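Local coordinates for protein cytosolic phospholipase A2 delta (Homo sapiens, PDB 5IZ5) that catalyses the calcium-dependent hydrolysis of glycerophospholipids at the sn-2 position, with a preference for linoleic acid there, at residues G20-C25 with P151-T156; V492-Y497 with P607-G612; R715-F720 with Q794-A799; F734-A739 with V761-A766. The protein carries 3 engineered substitutions. All blocks are in the same frame, centred on the assembly; numbering follows the deposited sequence.

Contact 1: residues G20-C25 with P151-T156; sequences GEASTC and PENLIT
S23 and L154 meet on one face of an antiparallel strand pair, with S23 CB packed 3.8 Å from L154 CD1. The serine holds OG anti to its backbone N (chi1 -180°), and this hydroxyl hydrogen-bonds Q85 of strand 75-85. Next along the same face, E152 runs out fully extended and brings OE1 to 3.5 Å from C25 SG. Its carboxylate is gripped on both oxygens: OE2 forms a salt bridge with R163 and accepts from E164 N, while OE1 accepts from Q85 NE2, which should hold the group's rotation.

The pairing puts the first strand of the N-terminal C2 domain, 21-36, beside strand 152-156, which in turn pairs with 160-172, so one antiparallel sheet continues from 21-36 through 152-156 into 160-172. E21 with L154 and S23 with E152 are hydrogen-bonded pairs. L154 N gives to E21 O at 2.7 Å, and the straightest bond, S23 N to E152 O, is 2.9 Å with 170° at the hydrogen. Between them A22 and N153 form a non-hydrogen-bonded pair, where A22 CA also approaches E152 O at 3.4 Å.

A22 points to the other face, and its CB rests 4.1 Å from P151 CB. E21 lies on the face of S23 and L154; its OE1 stops 3.9 Å from T156 OG1, too far for a bond, and has a long, weak ion pair with K158, while OE2 has a weak hydrogen bond from Q87.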
loop_
_atom_site.group_PDB
_atom_site.type_symbol
_atom_site.label_atom_id
_atom_site.label_comp_id
_atom_site.label_asym_id
_atom_site.label_seq_id
_atom_site.Cartn_x
_atom_site.Cartn_y
_atom_site.Cartn_z
ATOM N N GLY B 20 -0.478 22.878 9.694
ATOM C CA GLY B 20 0.430 24.010 10.048
ATOM C C GLY B 20 0.474 24.249 11.550
ATOM O O GLY B 20 -0.541 24.600 12.156
ATOM N N GLU B 21 1.648 24.069 12.151
ATOM C CA GLU B 21 1.790 24.149 13.607
ATOM C C GLU B 21 3.214 24.529 14.041
ATOM O O GLU B 21 4.188 24.029 13.491
ATOM C CB GLU B 21 1.401 22.800 14.207
ATOM C CG GLU B 21 1.472 22.720 15.722
ATOM C CD GLU B 21 1.052 21.362 16.256
ATOM O OE1 GLU B 21 0.100 20.764 15.711
ATOM O OE2 GLU B 21 1.669 20.895 17.234
ATOM N N ALA B 22 3.316 25.430 15.018
ATOM C CA ALA B 22 4.598 25.835 15.595
ATOM C C ALA B 22 4.795 25.099 16.912
ATOM O O ALA B 22 3.925 25.149 17.779
ATOM C CB ALA B 22 4.629 27.341 15.828
ATOM N N SER B 23 5.928 24.418 17.056
ATOM C CA SER B 23 6.252 23.723 18.302
ATOM C C SER B 23 7.745 23.792 18.639
ATOM O O SER B 23 8.580 23.516 17.792
ATOM C CB SER B 23 5.836 22.262 18.197
ATOM O OG SER B 23 6.147 21.589 19.404
ATOM N N THR B 24 8.070 24.131 19.883
ATOM C CA THR B 24 9.459 24.322 20.318
ATOM C C THR B 24 10.175 23.027 20.751
ATOM O O THR B 24 9.567 22.152 21.371
ATOM C CB THR B 24 9.511 25.377 21.446
ATOM O OG1 THR B 24 10.825 25.943 21.539
ATOM C CG2 THR B 24 9.118 24.800 22.791
ATOM N N CYS B 25 11.469 22.925 20.430
ATOM C CA CYS B 25 12.289 21.751 20.761
ATOM C C CYS B 25 12.995 21.873 22.114
ATOM O O CYS B 25 13.249 22.970 22.592
ATOM C CB CYS B 25 13.336 21.501 19.662
ATOM S SG CYS B 25 12.616 21.129 18.035
ATOM N N PRO B 151 10.432 28.326 17.579
ATOM C CA PRO B 151 9.747 27.044 17.433
ATOM C C PRO B 151 9.956 26.438 16.039
ATOM O O PRO B 151 10.182 27.162 15.073
ATOM C CB PRO B 151 8.263 27.398 17.645
ATOM C CG PRO B 151 8.208 28.849 18.008
ATOM C CD PRO B 151 9.492 29.459 17.543
ATOM N N GLU B 152 9.892 25.114 15.951
ATOM C CA GLU B 152 9.948 24.411 14.672
ATOM C C GLU B 152 8.590 24.495 13.988
ATOM O O GLU B 152 7.562 24.411 14.653
ATOM C CB GLU B 152 10.333 22.947 14.891
ATOM C CG GLU B 152 10.445 22.130 13.610
ATOM C CD GLU B 152 10.767 20.669 13.865
ATOM O OE1 GLU B 152 11.010 20.280 15.029
ATOM O OE2 GLU B 152 10.762 19.893 12.889
ATOM N N ASN B 153 8.592 24.661 12.668
ATOM C CA ASN B 153 7.359 24.657 11.887
ATOM C C ASN B 153 7.010 23.249 11.396
ATOM O O ASN B 153 7.583 22.758 10.413
ATOM C CB ASN B 153 7.466 25.614 10.698
ATOM C CG ASN B 153 7.604 27.067 11.129
ATOM O OD1 ASN B 153 6.969 27.507 12.092
ATOM N ND2 ASN B 153 8.433 27.820 10.415
ATOM N N LEU B 154 6.061 22.621 12.092
ATOM C CA LEU B 154 5.598 21.269 11.784
ATOM C C LEU B 154 4.323 21.286 10.953
ATOM O O LEU B 154 3.578 22.262 10.989
ATOM C CB LEU B 154 5.293 20.526 13.079
ATOM C CG LEU B 154 6.366 20.444 14.157
ATOM C CD1 LEU B 154 5.799 19.749 15.380
ATOM C CD2 LEU B 154 7.592 19.711 13.637
ATOM N N ILE B 155 4.085 20.197 10.218
ATOM C CA ILE B 155 2.805 19.930 9.553
ATOM C C ILE B 155 2.344 18.535 9.964
ATOM O O ILE B 155 3.119 17.584 9.846
ATOM C CB ILE B 155 2.914 19.994 8.015
ATOM C CG1 ILE B 155 3.444 21.368 7.582
ATOM C CG2 ILE B 155 1.555 19.729 7.366
ATOM C CD1 ILE B 155 3.861 21.447 6.125
ATOM N N THR B 156 1.102 18.414 10.443
ATOM C CA THR B 156 0.556 17.127 10.889
ATOM C C THR B 156 -0.908 16.886 10.536
ATOM O O THR B 156 -1.650 17.820 10.270
ATOM C CB THR B 156 0.540 17.010 12.417
ATOM O OG1 THR B 156 1.186 18.136 13.016
ATOM C CG2 THR B 156 1.166 15.754 12.846
#

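Contact 2: residues V492-Y497 with P607-G612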
loop_
_atom_site.group_PDB
_atom_site.type_symbol
_atom_site.label_atom_id
_atom_site.label_comp_id
_atom_site.label_asym_id
_atom_site.label_seq_id
_atom_site.Cartn_x
_atom_site.Cartn_y
_atom_site.Cartn_z
ATOM N N VAL B 492 -3.837 7.818 -3.852
ATOM C CA VAL B 492 -3.345 6.526 -3.417
ATOM C C VAL B 492 -2.720 6.734 -2.047
ATOM O O VAL B 492 -1.905 7.643 -1.865
ATOM C CB VAL B 492 -2.269 5.995 -4.383
ATOM C CG1 VAL B 492 -1.711 4.673 -3.888
ATOM C CG2 VAL B 492 -2.833 5.841 -5.794
ATOM N N GLY B 493 -3.105 5.915 -1.076
ATOM C CA GLY B 493 -2.578 6.085 0.267
ATOM C C GLY B 493 -3.048 5.126 1.332
ATOM O O GLY B 493 -3.823 4.206 1.077
ATOM N N PHE B 494 -2.545 5.375 2.537
ATOM C CA PHE B 494 -2.758 4.526 3.684
ATOM C C PHE B 494 -3.927 5.039 4.486
ATOM O O PHE B 494 -3.890 6.170 4.968
ATOM C CB PHE B 494 -1.520 4.549 4.599
ATOM C CG PHE B 494 -0.350 3.797 4.067
ATOM C CD1 PHE B 494 -0.040 2.546 4.580
ATOM C CD2 PHE B 494 0.481 4.350 3.092
ATOM C CE1 PHE B 494 1.053 1.850 4.112
ATOM C CE2 PHE B 494 1.576 3.653 2.619
ATOM C CZ PHE B 494 1.859 2.398 3.132
ATOM N N LEU B 495 -4.936 4.191 4.667
ATOM C CA LEU B 495 -6.066 4.520 5.532
ATOM C C LEU B 495 -5.608 4.747 6.993
ATOM O O LEU B 495 -6.032 5.688 7.647
ATOM C CB LEU B 495 -7.136 3.418 5.449
ATOM C CG LEU B 495 -7.788 3.182 4.075
ATOM C CD1 LEU B 495 -8.706 1.962 4.100
ATOM C CD2 LEU B 495 -8.549 4.410 3.595
ATOM N N LYS B 496 -4.701 3.910 7.482
ATOM C CA LYS B 496 -4.205 4.018 8.861
ATOM C C LYS B 496 -3.473 5.346 9.170
ATOM O O LYS B 496 -3.625 5.908 10.261
ATOM C CB LYS B 496 -3.268 2.839 9.159
ATOM C CG LYS B 496 -2.762 2.708 10.598
ATOM C CD LYS B 496 -1.355 2.093 10.649
ATOM C CE LYS B 496 -1.354 0.591 10.534
ATOM N NZ LYS B 496 -0.051 0.048 10.997
ATOM N N TYR B 497 -2.690 5.851 8.220
ATOM C CA TYR B 497 -1.833 7.026 8.470
ATOM C C TYR B 497 -2.419 8.342 7.937
ATOM O O TYR B 497 -1.863 9.429 8.183
ATOM C CB TYR B 497 -0.445 6.818 7.861
ATOM C CG TYR B 497 0.318 5.613 8.364
ATOM C CD1 TYR B 497 0.838 5.575 9.648
ATOM C CD2 TYR B 497 0.551 4.529 7.539
ATOM C CE1 TYR B 497 1.543 4.469 10.103
ATOM C CE2 TYR B 497 1.258 3.426 7.973
ATOM C CZ TYR B 497 1.754 3.400 9.259
ATOM O OH TYR B 497 2.458 2.306 9.699
ATOM N N PRO B 607 8.829 2.326 -3.970
ATOM C CA PRO B 607 9.304 3.374 -3.079
ATOM C C PRO B 607 8.191 3.869 -2.168
ATOM O O PRO B 607 7.057 4.036 -2.619
ATOM C CB PRO B 607 9.743 4.478 -4.047
ATOM C CG PRO B 607 10.130 3.747 -5.287
ATOM C CD PRO B 607 9.136 2.623 -5.381
ATOM N N ASN B 608 8.517 4.075 -0.900
ATOM C CA ASN B 608 7.535 4.485 0.083
ATOM C C ASN B 608 7.350 6.001 0.102
ATOM O O ASN B 608 8.237 6.733 0.535
ATOM C CB ASN B 608 7.972 4.005 1.463
ATOM C CG ASN B 608 6.982 4.371 2.547
ATOM O OD1 ASN B 608 5.850 4.782 2.268
ATOM N ND2 ASN B 608 7.382 4.182 3.788
ATOM N N PHE B 609 6.186 6.468 -0.344
ATOM C CA PHE B 609 5.886 7.903 -0.334
ATOM C C PHE B 609 5.821 8.516 1.074
ATOM O O PHE B 609 5.870 9.730 1.221
ATOM C CB PHE B 609 4.623 8.235 -1.160
ATOM C CG PHE B 609 3.392 7.451 -0.782
ATOM C CD1 PHE B 609 2.554 7.885 0.233
ATOM C CD2 PHE B 609 3.044 6.305 -1.484
ATOM C CE1 PHE B 609 1.408 7.169 0.561
ATOM C CE2 PHE B 609 1.907 5.585 -1.151
ATOM C CZ PHE B 609 1.092 6.019 -0.131
ATOM N N LEU B 610 5.725 7.678 2.104
ATOM C CA LEU B 610 5.787 8.151 3.481
ATOM C C LEU B 610 7.211 8.315 4.030
ATOM O O LEU B 610 7.370 8.772 5.165
ATOM C CB LEU B 610 5.024 7.185 4.399
ATOM C CG LEU B 610 3.564 6.888 4.053
ATOM C CD1 LEU B 610 2.933 6.040 5.145
ATOM C CD2 LEU B 610 2.764 8.170 3.855
ATOM N N GLN B 611 8.231 7.952 3.248
ATOM C CA GLN B 611 9.607 7.892 3.757
ATOM C C GLN B 611 10.041 9.147 4.522
ATOM O O GLN B 611 9.881 10.270 4.049
ATOM C CB GLN B 611 10.612 7.628 2.629
ATOM C CG GLN B 611 12.043 7.485 3.140
ATOM C CD GLN B 611 13.051 7.085 2.071
ATOM O OE1 GLN B 611 12.745 7.013 0.881
ATOM N NE2 GLN B 611 14.275 6.848 2.501
ATOM N N GLY B 612 10.573 8.943 5.719
ATOM C CA GLY B 612 11.131 10.036 6.501
ATOM C C GLY B 612 10.142 10.758 7.394
ATOM O O GLY B 612 10.549 11.399 8.358
#
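L610 CD1 sits over one face of the F494 ring, 4.0 Å from its centroid and displaced toward the rim, a CH-pi contact whose nearest ring atom is F494 CD2. The same methyl lies 3.7 Å from Y497 CD2, so it is shared by two aromatic rings. F609 comes to F494 from another direction: its CZ is 3.7 Å from F494 CE2, at the edge of that ring. The two rings meet obliquely, their planes at 58°. F609 CZ also reaches the backbone, 3.7 Å from G493 CA.

An alanine in place of F494 would probably open a gap beside F609 CZ, leave L610 CD1 without the ring face it covers, and free both side chains to shift.

Further out, a type I turn from N608 to Q611 presents F609 and L610 together. It is reinforced by an Asx turn in which L610 N lies 2.9 Å from N608 OD1, well above the carboxamide plane, while N608 ND2 is held by E644 O. On the other side, Y497 OH bonds to E483 and to T641 N. Strand 492-494 lies between strands 482-487 and 499-501 of the catalytic domain's mixed sheet; V485 packs on F494, V501 on F609 and A499 on L610.

Every touching residue here is buried and the meeting surfaces are largely hydrocarbon, so this join between strand and loop rests on shape and dispersion, while the hydrogen bonds nearby shape the turn and hold the polar ends of Y497 and N608.

Contact 3: residues R715-F720 with Q794-A799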
loop_
_atom_site.group_PDB
_atom_site.type_symbol
_atom_site.label_atom_id
_atom_site.label_comp_id
_atom_site.label_asym_id
_atom_site.label_seq_id
_atom_site.Cartn_x
_atom_site.Cartn_y
_atom_site.Cartn_z
ATOM N N ARG B 715 -29.343 -18.419 -1.635
ATOM C CA ARG B 715 -30.160 -17.817 -2.668
ATOM C C ARG B 715 -29.417 -16.683 -3.375
ATOM O O ARG B 715 -28.313 -16.296 -2.985
ATOM C CB ARG B 715 -31.450 -17.277 -2.042
ATOM C CG ARG B 715 -32.149 -18.261 -1.114
ATOM C CD ARG B 715 -33.424 -17.675 -0.531
ATOM N NE ARG B 715 -33.161 -16.550 0.371
ATOM C CZ ARG B 715 -32.753 -16.655 1.635
ATOM N NH1 ARG B 715 -32.541 -17.847 2.190
ATOM N NH2 ARG B 715 -32.551 -15.555 2.356
ATOM N N GLU B 716 -30.053 -16.142 -4.408
ATOM C CA GLU B 716 -29.455 -15.099 -5.235
ATOM C C GLU B 716 -29.129 -13.817 -4.460
ATOM O O GLU B 716 -28.208 -13.084 -4.828
ATOM C CB GLU B 716 -30.381 -14.748 -6.398
ATOM C CG GLU B 716 -30.481 -15.800 -7.495
ATOM C CD GLU B 716 -31.579 -16.827 -7.264
ATOM O OE1 GLU B 716 -32.040 -16.976 -6.118
ATOM O OE2 GLU B 716 -31.974 -17.500 -8.234
ATOM N N CYS B 717 -29.870 -13.553 -3.390
ATOM C CA CYS B 717 -29.727 -12.311 -2.655
ATOM C C CYS B 717 -30.057 -12.483 -1.184
ATOM O O CYS B 717 -31.107 -13.017 -0.842
ATOM C CB CYS B 717 -30.658 -11.273 -3.264
ATOM S SG CYS B 717 -30.508 -9.638 -2.528
ATOM N N HIS B 718 -29.154 -12.033 -0.318
ATOM C CA HIS B 718 -29.375 -12.048 1.124
ATOM C C HIS B 718 -29.224 -10.661 1.710
ATOM O O HIS B 718 -28.241 -9.971 1.434
ATOM C CB HIS B 718 -28.356 -12.946 1.808
ATOM C CG HIS B 718 -28.493 -14.389 1.458
ATOM N ND1 HIS B 718 -29.028 -15.320 2.324
ATOM C CD2 HIS B 718 -28.158 -15.066 0.336
ATOM C CE1 HIS B 718 -29.013 -16.509 1.748
ATOM N NE2 HIS B 718 -28.490 -16.380 0.542
ATOM N N LEU B 719 -30.182 -10.279 2.547
ATOM C CA LEU B 719 -30.177 -8.981 3.204
ATOM C C LEU B 719 -29.568 -9.085 4.592
ATOM O O LEU B 719 -29.990 -9.916 5.397
ATOM C CB LEU B 719 -31.609 -8.446 3.319
ATOM C CG LEU B 719 -31.805 -7.148 4.106
ATOM C CD1 LEU B 719 -31.202 -5.967 3.367
ATOM C CD2 LEU B 719 -33.284 -6.910 4.359
ATOM N N PHE B 720 -28.575 -8.244 4.865
ATOM C CA PHE B 720 -28.016 -8.121 6.203
ATOM C C PHE B 720 -28.117 -6.675 6.618
ATOM O O PHE B 720 -27.468 -5.811 6.033
ATOM C CB PHE B 720 -26.574 -8.606 6.234
ATOM C CG PHE B 720 -26.438 -10.069 5.919
ATOM C CD1 PHE B 720 -26.809 -11.028 6.854
ATOM C CD2 PHE B 720 -25.967 -10.491 4.682
ATOM C CE1 PHE B 720 -26.690 -12.378 6.567
ATOM C CE2 PHE B 720 -25.847 -11.838 4.387
ATOM C CZ PHE B 720 -26.212 -12.784 5.330
ATOM N N GLN B 794 -30.830 -9.226 -11.672
ATOM C CA GLN B 794 -32.141 -8.836 -12.212
ATOM C C GLN B 794 -33.300 -9.419 -11.403
ATOM O O GLN B 794 -34.220 -8.704 -11.023
ATOM C CB GLN B 794 -32.270 -9.211 -13.688
ATOM C CG GLN B 794 -31.685 -8.158 -14.612
ATOM C CD GLN B 794 -31.738 -8.556 -16.072
ATOM O OE1 GLN B 794 -32.126 -9.672 -16.413
ATOM N NE2 GLN B 794 -31.341 -7.641 -16.945
ATOM N N THR B 795 -33.227 -10.710 -11.105
ATOM C CA THR B 795 -34.244 -11.354 -10.271
ATOM C C THR B 795 -34.325 -10.788 -8.846
ATOM O O THR B 795 -35.280 -11.065 -8.137
ATOM C CB THR B 795 -34.016 -12.865 -10.174
ATOM O OG1 THR B 795 -35.250 -13.508 -9.820
ATOM C CG2 THR B 795 -32.969 -13.165 -9.132
ATOM N N SER B 796 -33.312 -10.039 -8.417
ATOM C CA SER B 796 -33.306 -9.429 -7.088
ATOM C C SER B 796 -33.707 -7.958 -7.131
ATOM O O SER B 796 -33.560 -7.245 -6.135
ATOM C CB SER B 796 -31.909 -9.550 -6.473
ATOM O OG SER B 796 -31.437 -10.876 -6.552
ATOM N N GLN B 797 -34.213 -7.507 -8.278
ATOM C CA GLN B 797 -34.571 -6.104 -8.469
ATOM C C GLN B 797 -35.407 -5.580 -7.312
ATOM O O GLN B 797 -35.134 -4.499 -6.788
ATOM C CB GLN B 797 -35.336 -5.922 -9.781
ATOM C CG GLN B 797 -35.731 -4.484 -10.064
ATOM C CD GLN B 797 -36.496 -4.325 -11.366
ATOM O OE1 GLN B 797 -37.040 -5.289 -11.906
ATOM N NE2 GLN B 797 -36.537 -3.103 -11.880
ATOM N N GLY B 798 -36.414 -6.356 -6.913
ATOM C CA GLY B 798 -37.308 -5.978 -5.828
ATOM C C GLY B 798 -36.579 -5.680 -4.537
ATOM O O GLY B 798 -36.804 -4.641 -3.915
ATOM N N ALA B 799 -35.695 -6.587 -4.132
ATOM C CA ALA B 799 -34.918 -6.417 -2.901
ATOM C C ALA B 799 -34.023 -5.175 -2.956
ATOM O O ALA B 799 -33.871 -4.469 -1.957
ATOM C CB ALA B 799 -34.082 -7.658 -2.629
#
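C717 and S796 meet at the heart of this small contact. C717 CB lies 3.4 Å from S796 OG and 3.9 Å from S796 CB. With SG anti to the backbone N (chi1 -176°), the cysteine also brings its sulphur to A799 CB at 4.1 Å, on the first turn of helix 797-810. The serine hydroxyl bonds to N792 O in the preceding helix; against C717 CB it only packs.

S796 occupies the N-cap position of helix 797-810, though its side chain makes no capping bond. A type I turn from Q794 to Q797 breaks the path from helix 779-794 into that last helix, and the contact sets this junction against the lead-in to strand 718-720, which pairs antiparallel with strand 730-734 in the mixed sheet of the catalytic domain.

E716 adds the third patch. Its CG is 4.0 Å from T795 CG2, the two side chains crossing at about a right angle, and its CB is also 4.0 Å from S796 OG. The chain bends at chi2 (90°), which turns CD aside, and the carboxylate OE2 hydrogen-bonds S740 OG. Strand 730-734 touches both central residues, L732 packing on C717 and F734 on S796.

Contact 4: residues F734-A739 with V761-A766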
loop_
_atom_site.group_PDB
_atom_site.type_symbol
_atom_site.label_atom_id
_atom_site.label_comp_id
_atom_site.label_asym_id
_atom_site.label_seq_id
_atom_site.Cartn_x
_atom_site.Cartn_y
_atom_site.Cartn_z
ATOM N N PHE B 734 -24.757 -10.942 -2.703
ATOM C CA PHE B 734 -25.028 -11.776 -3.864
ATOM C C PHE B 734 -23.960 -12.858 -3.998
ATOM O O PHE B 734 -22.917 -12.635 -4.614
ATOM C CB PHE B 734 -25.049 -10.928 -5.133
ATOM C CG PHE B 734 -26.085 -9.844 -5.117
ATOM C CD1 PHE B 734 -27.299 -10.012 -5.778
ATOM C CD2 PHE B 734 -25.855 -8.660 -4.426
ATOM C CE1 PHE B 734 -28.257 -9.012 -5.756
ATOM C CE2 PHE B 734 -26.808 -7.660 -4.398
ATOM C CZ PHE B 734 -28.011 -7.838 -5.063
ATOM N N PRO B 735 -24.218 -14.045 -3.427
ATOM C CA PRO B 735 -23.242 -15.115 -3.569
ATOM C C PRO B 735 -23.232 -15.696 -4.972
ATOM O O PRO B 735 -24.213 -15.573 -5.714
ATOM C CB PRO B 735 -23.714 -16.157 -2.553
ATOM C CG PRO B 735 -25.171 -15.925 -2.411
ATOM C CD PRO B 735 -25.388 -14.455 -2.626
ATOM N N LEU B 736 -22.122 -16.321 -5.339
ATOM C CA LEU B 736 -22.028 -16.958 -6.642
ATOM C C LEU B 736 -22.699 -18.326 -6.565
ATOM O O LEU B 736 -22.102 -19.299 -6.108
ATOM C CB LEU B 736 -20.574 -17.080 -7.088
ATOM C CG LEU B 736 -20.351 -17.648 -8.493
ATOM C CD1 LEU B 736 -21.105 -16.867 -9.562
ATOM C CD2 LEU B 736 -18.864 -17.652 -8.792
ATOM N N VAL B 737 -23.953 -18.382 -6.995
ATOM C CA VAL B 737 -24.753 -19.594 -6.878
ATOM C C VAL B 737 -25.683 -19.727 -8.080
ATOM O O VAL B 737 -26.215 -18.736 -8.572
ATOM C CB VAL B 737 -25.552 -19.599 -5.552
ATOM C CG1 VAL B 737 -26.622 -18.508 -5.537
ATOM C CG2 VAL B 737 -26.168 -20.967 -5.296
ATOM N N ASN B 738 -25.857 -20.955 -8.555
ATOM C CA ASN B 738 -26.823 -21.255 -9.599
ATOM C C ASN B 738 -28.059 -21.844 -8.939
ATOM O O ASN B 738 -28.127 -23.050 -8.702
ATOM C CB ASN B 738 -26.227 -22.249 -10.604
ATOM C CG ASN B 738 -27.118 -22.471 -11.818
ATOM O OD1 ASN B 738 -28.066 -21.723 -12.060
ATOM N ND2 ASN B 738 -26.808 -23.500 -12.598
ATOM N N ALA B 739 -29.018 -20.985 -8.606
ATOM C CA ALA B 739 -30.258 -21.434 -7.970
ATOM C C ALA B 739 -31.400 -21.425 -8.989
ATOM O O ALA B 739 -31.481 -22.328 -9.821
ATOM C CB ALA B 739 -30.576 -20.577 -6.752
ATOM N N VAL B 761 -24.579 -24.419 -15.279
ATOM C CA VAL B 761 -23.344 -23.702 -14.978
ATOM C C VAL B 761 -22.494 -24.562 -14.053
ATOM O O VAL B 761 -22.880 -24.840 -12.917
ATOM C CB VAL B 761 -23.616 -22.331 -14.320
ATOM C CG1 VAL B 761 -22.337 -21.499 -14.260
ATOM C CG2 VAL B 761 -24.691 -21.575 -15.090
ATOM N N ASP B 762 -21.332 -24.970 -14.552
ATOM C CA ASP B 762 -20.461 -25.878 -13.822
ATOM C C ASP B 762 -19.670 -25.130 -12.739
ATOM O O ASP B 762 -18.536 -24.714 -12.962
ATOM C CB ASP B 762 -19.521 -26.592 -14.811
ATOM C CG ASP B 762 -18.768 -27.746 -14.177
ATOM O OD1 ASP B 762 -19.084 -28.101 -13.019
ATOM O OD2 ASP B 762 -17.856 -28.294 -14.836
ATOM N N LEU B 763 -20.275 -24.984 -11.562
ATOM C CA LEU B 763 -19.651 -24.284 -10.436
ATOM C C LEU B 763 -19.027 -25.201 -9.378
ATOM O O LEU B 763 -18.319 -24.708 -8.498
ATOM C CB LEU B 763 -20.680 -23.387 -9.735
ATOM C CG LEU B 763 -21.354 -22.269 -10.533
ATOM C CD1 LEU B 763 -22.307 -21.511 -9.623
ATOM C CD2 LEU B 763 -20.342 -21.311 -11.143
ATOM N N THR B 764 -19.285 -26.510 -9.438
ATOM C CA THR B 764 -18.960 -27.400 -8.293
ATOM C C THR B 764 -18.136 -28.686 -8.479
ATOM O O THR B 764 -17.386 -29.058 -7.576
ATOM C CB THR B 764 -20.250 -27.804 -7.551
ATOM O OG1 THR B 764 -21.226 -28.267 -8.495
ATOM C CG2 THR B 764 -20.816 -26.628 -6.773
ATOM N N GLY B 765 -18.280 -29.383 -9.597
ATOM C CA GLY B 765 -17.534 -30.628 -9.799
ATOM C C GLY B 765 -16.079 -30.394 -10.160
ATOM O O GLY B 765 -15.607 -29.250 -10.201
ATOM N N ALA B 766 -15.363 -31.490 -10.406
ATOM C CA ALA B 766 -14.107 -31.426 -11.136
ATOM C C ALA B 766 -14.456 -30.952 -12.537
ATOM O O ALA B 766 -15.625 -30.964 -12.928
ATOM C CB ALA B 766 -13.435 -32.784 -11.182
#
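Two loops of the catalytic domain come together here, the one that leaves strand 730-734 and the one that leads toward helix 779-794, and L736 and N738 of the first meet L763 and V761 of the second. L763 does most of the touching, through a single methyl. With CG anti to its carbonyl carbon (chi1 -60°), it presses CD1 against the opposite main chain, 3.7 Å from N738 N and 4.1 Å from V737 C. The same CD1 lies 4.1 Å from N738 CB and a looser 4.5 Å from L736 CG.

N738 approaches V761 obliquely. Its CG is anti to the backbone N (chi1 -173°), and ND2 ends 3.8 Å from V761 CG2 and 3.6 Å from V761 N, the latter a packing approach of two N-H groups and not a bond. The amide's hydrogen bond goes to G759 O, just ahead of V761, so the carboxamide is tied to the very loop it packs on. Between V761 and L763, an inverse gamma turn centred on D762 folds the chain, with a weak bond of 2.9 Å from L763 N to V761 O.

Helix 779-794 backs both loops: L785 packs on L736, L788 on N738 and R784 on V761, and N792 ND2 bonds V737 O. L736 also touches R337 and S341 of helix 335-351, and its side chain lies about 8 Å from G334, which binds substrate.

The contact is thus van der Waals packing of one leucine methyl and a valine against main chain and an asparagine, whose amide finds its acceptor in a backbone carbonyl of the facing loop.

In the fold
Along the chain, contact 1 closes before contact 2 opens and contact 2 before contact 3, while contact 4 is nested inside the loop that contact 3 closes. Contact 1 lies in the antiparallel sheet that starts in the N-terminal C2 domain; the other three belong to the catalytic domain. Contacts 1 and 2 have centres about 21 Å apart, nearest atoms about 8 Å. Contacts 2 and 3 both reach the mixed catalytic sheet, with centres about 39 Å apart. Contacts 3 and 4, about 16 Å between centres, touch through R715 with P735 and S796 with F734. Contacts 1 and 4, with centres about 59 Å apart, lie on opposite sides of the chain's centre, spanning membrane-binding and catalytic parts.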